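Local coordinates for flavin prenyltransferase UbiX (Aquifex aeolicus, PDB 2EJB), which probably makes the prenylated flavin cofactor of UbiD decarboxylases by joining a dimethylallyl group from dimethylallyl phosphate to reduced FMN, without a metal, at residues I18-V23 and G171-V176. Sequence-based numbering, arbitrary orientation.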
loop_
_atom_site.group_PDB
_atom_site.type_symbol
_atom_site.label_atom_id
_atom_site.label_comp_id
_atom_site.label_asym_id
_atom_site.label_seq_id
_atom_site.Cartn_x
_atom_site.Cartn_y
_atom_site.Cartn_z
ATOM N N ILE A 18 -16.183 6.152 -0.084
ATOM C CA ILE A 18 -17.631 6.020 0.032
ATOM C C ILE A 18 -17.945 5.356 1.368
ATOM O O ILE A 18 -18.759 5.853 2.149
ATOM C CB ILE A 18 -18.188 5.148 -1.120
ATOM C CG1 ILE A 18 -17.998 5.871 -2.450
ATOM C CG2 ILE A 18 -19.656 4.817 -0.883
ATOM C CD1 ILE A 18 -18.684 7.214 -2.495
ATOM N N LYS A 19 -17.273 4.238 1.627
ATOM C CA LYS A 19 -17.461 3.486 2.863
ATOM C C LYS A 19 -17.142 4.339 4.086
ATOM O O LYS A 19 -17.865 4.304 5.087
ATOM C CB LYS A 19 -16.568 2.241 2.857
ATOM C CG LYS A 19 -16.791 1.310 4.043
ATOM C CD LYS A 19 -18.260 0.935 4.177
ATOM C CE LYS A 19 -18.764 0.207 2.938
ATOM N NZ LYS A 19 -20.225 -0.094 3.021
ATOM N N LEU A 20 -16.051 5.098 4.005
ATOM C CA LEU A 20 -15.650 5.958 5.110
ATOM C C LEU A 20 -16.736 6.999 5.363
ATOM O O LEU A 20 -17.064 7.311 6.508
ATOM C CB LEU A 20 -14.319 6.655 4.791
ATOM C CG LEU A 20 -13.854 7.719 5.787
ATOM C CD1 LEU A 20 -13.892 7.154 7.197
ATOM C CD2 LEU A 20 -12.441 8.184 5.424
ATOM N N LEU A 21 -17.284 7.537 4.280
ATOM C CA LEU A 21 -18.337 8.539 4.369
ATOM C C LEU A 21 -19.550 7.974 5.091
ATOM O O LEU A 21 -20.080 8.587 6.015
ATOM C CB LEU A 21 -18.748 8.998 2.967
ATOM C CG LEU A 21 -19.990 9.893 2.873
ATOM C CD1 LEU A 21 -19.704 11.248 3.507
ATOM C CD2 LEU A 21 -20.385 10.062 1.416
ATOM N N GLN A 22 -19.981 6.795 4.673
ATOM C CA GLN A 22 -21.141 6.168 5.282
ATOM C C GLN A 22 -20.928 5.956 6.771
ATOM O O GLN A 22 -21.813 6.245 7.579
ATOM C CB GLN A 22 -21.431 4.832 4.596
ATOM C CG GLN A 22 -21.714 4.969 3.116
ATOM C CD GLN A 22 -21.741 3.632 2.407
ATOM O OE1 GLN A 22 -20.860 2.799 2.607
ATOM N NE2 GLN A 22 -22.743 3.426 1.563
ATOM N N VAL A 23 -19.750 5.466 7.142
ATOM C CA VAL A 23 -19.475 5.215 8.548
ATOM C C VAL A 23 -19.494 6.489 9.388
ATOM O O VAL A 23 -20.050 6.501 10.486
ATOM C CB VAL A 23 -18.128 4.494 8.733
ATOM C CG1 VAL A 23 -17.910 4.169 10.203
ATOM C CG2 VAL A 23 -18.120 3.216 7.910
ATOM N N GLY A 171 -11.307 1.122 8.864
ATOM C CA GLY A 171 -11.092 1.087 10.300
ATOM C C GLY A 171 -9.748 1.696 10.660
ATOM O O GLY A 171 -9.601 2.347 11.698
ATOM N N LYS A 172 -8.759 1.472 9.801
ATOM C CA LYS A 172 -7.426 2.013 10.013
ATOM C C LYS A 172 -7.484 3.535 9.939
ATOM O O LYS A 172 -6.855 4.232 10.730
ATOM C CB LYS A 172 -6.459 1.478 8.950
ATOM C CG LYS A 172 -5.659 0.260 9.386
ATOM C CD LYS A 172 -4.645 0.656 10.451
ATOM C CE LYS A 172 -3.725 -0.492 10.815
ATOM N NZ LYS A 172 -2.737 -0.092 11.861
ATOM N N LEU A 173 -8.253 4.039 8.979
ATOM C CA LEU A 173 -8.393 5.478 8.801
ATOM C C LEU A 173 -9.052 6.131 10.004
ATOM O O LEU A 173 -8.661 7.220 10.419
ATOM C CB LEU A 173 -9.197 5.765 7.541
ATOM C CG LEU A 173 -8.420 5.449 6.263
ATOM C CD1 LEU A 173 -9.367 5.401 5.071
ATOM C CD2 LEU A 173 -7.331 6.508 6.066
ATOM N N LEU A 174 -10.056 5.466 10.563
ATOM C CA LEU A 174 -10.739 6.006 11.725
ATOM C C LEU A 174 -9.832 5.957 12.950
ATOM O O LEU A 174 -9.835 6.879 13.759
ATOM C CB LEU A 174 -12.048 5.248 11.976
ATOM C CG LEU A 174 -13.148 5.611 10.963
ATOM C CD1 LEU A 174 -14.298 4.628 11.071
ATOM C CD2 LEU A 174 -13.622 7.041 11.186
ATOM N N ASP A 175 -9.045 4.891 13.083
ATOM C CA ASP A 175 -8.134 4.776 14.217
ATOM C C ASP A 175 -7.115 5.908 14.212
ATOM O O ASP A 175 -6.656 6.340 15.268
ATOM C CB ASP A 175 -7.388 3.438 14.198
ATOM C CG ASP A 175 -8.292 2.261 14.495
ATOM O OD1 ASP A 175 -9.368 2.471 15.098
ATOM O OD2 ASP A 175 -7.915 1.122 14.141
ATOM N N VAL A 176 -6.750 6.379 13.021
ATOM C CA VAL A 176 -5.787 7.463 12.919
ATOM C C VAL A 176 -6.270 8.675 13.714
ATOM O O VAL A 176 -5.480 9.355 14.368
ATOM C CB VAL A 176 -5.554 7.886 11.453
ATOM C CG1 VAL A 176 -4.668 9.127 11.403
ATOM C CG2 VAL A 176 -4.904 6.748 10.682
#
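Neither segment puts a flat group into the contact of L20 and V23 with L173 and L174; the closest approach of each of the three pairs is methyl to methyl. The ring of Y86, on strand 82-90, touches L20 and L174, and its OH is hydrogen-bonded to L173 O. The Q22 amide lies away from the contact, where K19 NZ approaches its OE1 at 3.0 Å with a C=O...donor angle of 146°, tilted 21° from the carbonyl plane.

L20 gives the largest share of the buried surface, with L174 close behind, and uses both branches. Its CD2 meets L173 CD1 at 4.2 Å, the two side chains crossing nearly at right angles, while its CD1 lies 4.0 Å from L174 CD2 as those side chains run antiparallel alongside one another. With CG opposite the backbone N (chi1 173°), the isobutyl group reaches across so that its methyls divide between the two leucines. L174 forks in turn: its other methyl, CD1, comes to 3.7 Å from V23 CG1, the closest approach.

The segment axes stay 10.7 Å apart and cross at -55°, with no hydrogen bond between them, which identifies apolar helix packing over a small, buried patch. K172, predicted to bind dimethylallyl phosphate, extends elsewhere, to A128 O of the second subunit. L20 and L173 both rest on V88 of strand 82-90, and L173 also reaches V122 and L124 of strand 121-125, so helices 14-26 and 162-176 pack side by side on one face of the parallel Rossmann-like sheet.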